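Local structure of 3-oxoacyl-[acyl-carrier-protein] synthase 3 (Pseudomonas aeruginosa, 2X3E) at the interface of chains A and B. The protein catalyses the first condensation of bacterial fatty acid synthesis, condensing the acetyl group of acetyl-CoA with malonyl-ACP to give 3-oxobutanoyl-ACP, and works as a homodimer. Coordinates in Å, arbitrary orientation; residue numbers count along the deposited sequence, not the author numbering. Chains: chain A/B, 3-oxoacyl-[acyl-carrier-protein] synthase 3.

Contact 1: the interface of chains A and B. Residues chain A 103-106; chain B 108-110, 117, 182, 315.
Strand 104-109 of chain A runs against the same strand of chain B, the start of its helix 114-127 and its strand 177-184. A:Phe106 and B:Tyr117 touch ring to ring, with A:Phe106 CD2 3.5 Å from B:Tyr117 CD2, one side chain slanting across the other. With CG of A:Phe106 between its backbone N and carbonyl carbon (chi1 66°), the phenyl ring turns one face toward B:Leu108, whose CD1 methyl lies over it, offset toward the rim, 3.9 Å from the ring centroid. The phenol of B:Tyr117 reaches obliquely across to the A strand, where its OH accepts a nearly straight hydrogen bond from the backbone N of A:Ala105 (3.2 Å, 165° at H). Behind it, the CD2 methyl of B:Leu182 sits over the centre of the phenol ring, 4.0 Å above its plane, which should help hold the ring's tilt. The other methyl, B:Leu182 CD1, meets A:Leu104 CD1 at a tight 3.5 Å; the two leucines run alongside each other in one direction. One water joins the carbonyl O of A:Ala105 (2.8 Å) to that of B:Ser109 (2.9 Å), giving two backbone acceptors of opposite chains a common polar partner. The patch belongs to the two-fold dimer interface of this thiolase-like fold, and its centre is about 9 Å from B:Ala112, the changed residue standing in place of the family's catalytic cysteine.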
loop_
_atom_site.group_PDB
_atom_site.type_symbol
_atom_site.label_atom_id
_atom_site.label_comp_id
_atom_site.label_asym_id
_atom_site.label_seq_id
_atom_site.Cartn_x
_atom_site.Cartn_y
_atom_site.Cartn_z
ATOM N N ALA A 103 -3.891 -2.782 -15.920
ATOM C CA ALA A 103 -4.707 -2.556 -14.733
ATOM C C ALA A 103 -3.999 -1.658 -13.725
ATOM O O ALA A 103 -2.761 -1.687 -13.595
ATOM C CB ALA A 103 -5.070 -3.889 -14.074
ATOM N N LEU A 104 -4.803 -0.850 -13.038
ATOM C CA LEU A 104 -4.393 -0.143 -11.830
ATOM C C LEU A 104 -3.884 -1.213 -10.858
ATOM O O LEU A 104 -4.594 -2.169 -10.596
ATOM C CB LEU A 104 -5.630 0.577 -11.281
ATOM C CG LEU A 104 -5.732 1.357 -9.980
ATOM C CD1 LEU A 104 -7.104 2.049 -9.974
ATOM C CD2 LEU A 104 -5.560 0.481 -8.763
ATOM N N ALA A 105 -2.661 -1.081 -10.349
ATOM C CA ALA A 105 -2.115 -2.124 -9.471
ATOM C C ALA A 105 -1.170 -1.562 -8.421
ATOM O O ALA A 105 -0.260 -0.808 -8.753
ATOM C CB ALA A 105 -1.399 -3.190 -10.306
ATOM N N PHE A 106 -1.401 -1.927 -7.162
ATOM C CA PHE A 106 -0.521 -1.525 -6.062
ATOM C C PHE A 106 -0.653 -2.450 -4.856
ATOM O O PHE A 106 -1.624 -3.197 -4.755
ATOM C CB PHE A 106 -0.792 -0.058 -5.657
ATOM C CG PHE A 106 -2.166 0.193 -5.051
ATOM C CD1 PHE A 106 -2.370 0.084 -3.675
ATOM C CD2 PHE A 106 -3.239 0.587 -5.850
ATOM C CE1 PHE A 106 -3.620 0.336 -3.110
ATOM C CE2 PHE A 106 -4.487 0.850 -5.302
ATOM C CZ PHE A 106 -4.686 0.719 -3.925
ATOM N N LEU B 108 1.239 2.721 0.879
ATOM C CA LEU B 108 0.897 2.320 -0.479
ATOM C C LEU B 108 2.185 2.182 -1.282
ATOM O O LEU B 108 3.041 3.063 -1.237
ATOM C CB LEU B 108 -0.033 3.358 -1.116
ATOM C CG LEU B 108 -0.541 3.063 -2.529
ATOM C CD1 LEU B 108 -1.932 3.664 -2.765
ATOM C CD2 LEU B 108 0.446 3.557 -3.589
ATOM N N SER B 109 2.318 1.073 -2.011
ATOM C CA SER B 109 3.508 0.801 -2.816
ATOM C C SER B 109 3.216 0.898 -4.309
ATOM O O SER B 109 2.488 0.078 -4.867
ATOM C CB SER B 109 4.082 -0.580 -2.480
ATOM O OG SER B 109 5.263 -0.854 -3.230
ATOM N N ALA B 110 3.773 1.926 -4.941
ATOM C CA ALA B 110 3.765 2.041 -6.398
ATOM C C ALA B 110 4.981 2.820 -6.905
ATOM O O ALA B 110 4.903 3.514 -7.922
ATOM C CB ALA B 110 2.466 2.684 -6.877
ATOM N N TYR B 117 -0.820 7.327 -7.464
ATOM C CA TYR B 117 -1.646 6.249 -6.905
ATOM C C TYR B 117 -2.213 6.636 -5.540
ATOM O O TYR B 117 -3.367 6.319 -5.226
ATOM C CB TYR B 117 -0.867 4.927 -6.797
ATOM C CG TYR B 117 -0.987 4.044 -8.024
ATOM C CD1 TYR B 117 -0.167 4.231 -9.130
ATOM C CD2 TYR B 117 -1.929 3.017 -8.078
ATOM C CE1 TYR B 117 -0.277 3.423 -10.264
ATOM C CE2 TYR B 117 -2.037 2.194 -9.202
ATOM C CZ TYR B 117 -1.208 2.408 -10.294
ATOM O OH TYR B 117 -1.323 1.599 -11.405
ATOM N N LEU B 182 -4.628 5.538 -14.506
ATOM C CA LEU B 182 -3.794 4.666 -13.695
ATOM C C LEU B 182 -3.550 3.372 -14.456
ATOM O O LEU B 182 -4.466 2.812 -15.037
ATOM C CB LEU B 182 -4.482 4.366 -12.362
ATOM C CG LEU B 182 -4.739 5.567 -11.439
ATOM C CD1 LEU B 182 -5.794 5.217 -10.388
ATOM C CD2 LEU B 182 -3.441 6.030 -10.778
ATOM N N THR B 315 4.678 0.904 -13.393
ATOM C CA THR B 315 3.462 1.637 -13.057
ATOM C C THR B 315 3.447 2.979 -13.771
ATOM O O THR B 315 4.489 3.497 -14.158
ATOM C CB THR B 315 3.366 1.897 -11.541
ATOM O OG1 THR B 315 4.605 2.440 -11.063
ATOM C CG2 THR B 315 3.050 0.617 -10.794
HETATM O O HOH W 1 2.365 -0.564 -7.710
#

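Contact 2: the interface of chains A and B. Residues chain A 85, 88, 93; chain B 189, 192-193.
This part of the two-fold homodimer interface is an aromatic and sulfur-containing packing patch without direct polar bonds, and it joins the subunits by fitting side chains of one chain among those of the other. B:Phe189, in the 3-10 turn 186-191, meets both A:Arg93 and A:Phe85 on one side of its ring. The guanidinium of A:Arg93 covers that face in a cation-pi stack, the two planes 17° apart. B:Phe189 CZ sits over the middle of the guanidinium, 3.5 Å from A:Arg93 CZ, while A:Arg93 NE is 4.0 Å from the ring centroid and offset toward the rim. The arginine arrives there as an extended rod: CG is anti to the backbone N (chi1 -173°) and the chain stays straight to NE, carrying the flat group well beyond helix 91-97. The positive charge of the guanidinium would be expected to draw on the pi electrons of the ring. A:Phe85 comes in from the same side at the CD1 rim, its tip atom CZ 3.6 Å from B:Phe189 CD1. These two side chains cross at about a right angle, yet their rings are nearly parallel and offset, touching rim to rim. The thioether of B:Met193 lies over one face of A:Phe85, the side on which B:Phe189 CD1 also stands, with SD almost directly above A:Phe85 CD1 at a close 3.2 Å. Bends at chi2 and chi3 turn the methionine chain so that the CE methyl comes over the same face, at the CD1-CE1 rim. The carbonyl O of A:Pro88 lies in the plane of the A:Phe85 ring, at its edge. A:Pro88, which follows a cis peptide bond, also sets its CD methylene 3.6 Å from the carbonyl O of B:Leu192. In the fold, the patch brings the 85-88 segment and helix 91-97 of chain A against the 3-10 turn and strand 192-195 of chain B, its centre about 23 Å from A:Ala112.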
loop_
_atom_site.group_PDB
_atom_site.type_symbol
_atom_site.label_atom_id
_atom_site.label_comp_id
_atom_site.label_asym_id
_atom_site.label_seq_id
_atom_site.Cartn_x
_atom_site.Cartn_y
_atom_site.Cartn_z
ATOM N N PHE A 85 9.442 -8.043 -3.685
ATOM C CA PHE A 85 10.550 -7.088 -3.752
ATOM C C PHE A 85 10.395 -5.992 -2.699
ATOM O O PHE A 85 9.348 -5.869 -2.063
ATOM C CB PHE A 85 10.643 -6.447 -5.155
ATOM C CG PHE A 85 10.116 -7.316 -6.263
ATOM C CD1 PHE A 85 10.853 -8.390 -6.735
ATOM C CD2 PHE A 85 8.875 -7.063 -6.833
ATOM C CE1 PHE A 85 10.365 -9.187 -7.759
ATOM C CE2 PHE A 85 8.390 -7.860 -7.851
ATOM C CZ PHE A 85 9.128 -8.924 -8.304
ATOM N N PRO A 88 9.737 -3.019 -7.093
ATOM C CA PRO A 88 8.407 -2.428 -7.002
ATOM C C PRO A 88 7.457 -3.193 -6.085
ATOM O O PRO A 88 7.865 -4.122 -5.382
ATOM C CB PRO A 88 7.906 -2.525 -8.444
ATOM C CG PRO A 88 8.500 -3.784 -8.948
ATOM C CD PRO A 88 9.873 -3.838 -8.317
ATOM N N ARG A 93 3.100 -7.140 -11.169
ATOM C CA ARG A 93 3.527 -8.427 -11.727
ATOM C C ARG A 93 2.381 -9.437 -11.703
ATOM O O ARG A 93 2.154 -10.145 -12.683
ATOM C CB ARG A 93 4.746 -8.997 -10.989
ATOM C CG ARG A 93 5.319 -10.265 -11.649
ATOM C CD ARG A 93 6.537 -10.819 -10.919
ATOM N NE ARG A 93 7.074 -11.991 -11.610
ATOM C CZ ARG A 93 8.196 -12.622 -11.272
ATOM N NH1 ARG A 93 8.915 -12.205 -10.241
ATOM N NH2 ARG A 93 8.601 -13.675 -11.969
ATOM N N PHE B 189 8.546 -5.845 -15.057
ATOM C CA PHE B 189 8.891 -5.596 -13.646
ATOM C C PHE B 189 10.395 -5.522 -13.343
ATOM O O PHE B 189 10.801 -4.924 -12.343
ATOM C CB PHE B 189 8.271 -6.684 -12.752
ATOM C CG PHE B 189 8.995 -8.007 -12.810
ATOM C CD1 PHE B 189 9.898 -8.360 -11.814
ATOM C CD2 PHE B 189 8.780 -8.896 -13.859
ATOM C CE1 PHE B 189 10.574 -9.573 -11.859
ATOM C CE2 PHE B 189 9.452 -10.118 -13.912
ATOM C CZ PHE B 189 10.351 -10.455 -12.909
ATOM N N LEU B 192 13.300 -1.887 -13.120
ATOM C CA LEU B 192 13.620 -1.053 -11.971
ATOM C C LEU B 192 13.341 -1.885 -10.731
ATOM O O LEU B 192 12.204 -2.315 -10.528
ATOM C CB LEU B 192 12.747 0.208 -11.969
ATOM C CG LEU B 192 12.973 1.205 -13.112
ATOM C CD1 LEU B 192 11.693 1.956 -13.460
ATOM C CD2 LEU B 192 14.092 2.177 -12.756
ATOM N N MET B 193 14.361 -2.135 -9.911
ATOM C CA MET B 193 14.196 -3.096 -8.827
ATOM C C MET B 193 15.140 -2.964 -7.646
ATOM O O MET B 193 16.347 -2.821 -7.818
ATOM C CB MET B 193 14.346 -4.514 -9.370
ATOM C CG MET B 193 14.478 -5.554 -8.267
ATOM S SD MET B 193 13.164 -6.724 -8.294
ATOM C CE MET B 193 13.616 -7.659 -9.753
#

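Contact 1 and contact 2 lie about 12 Å apart, centre to centre of their C-alpha atoms, on the same dimer interface and share no residue. Their elements are close in sequence: helix 91-97 of chain A in contact 2 precedes strand 104-109 of contact 1, and in chain B strand 177-184 of contact 1 leads into the 3-10 turn of contact 2. The two-fold axis repeats each contact with the chains exchanged. The centre of contact 1 is about 9 Å from B:Ala112, so dimer packing there may help support the catalytic region of chain B; that of contact 2 is about 23 Å from A:Ala112.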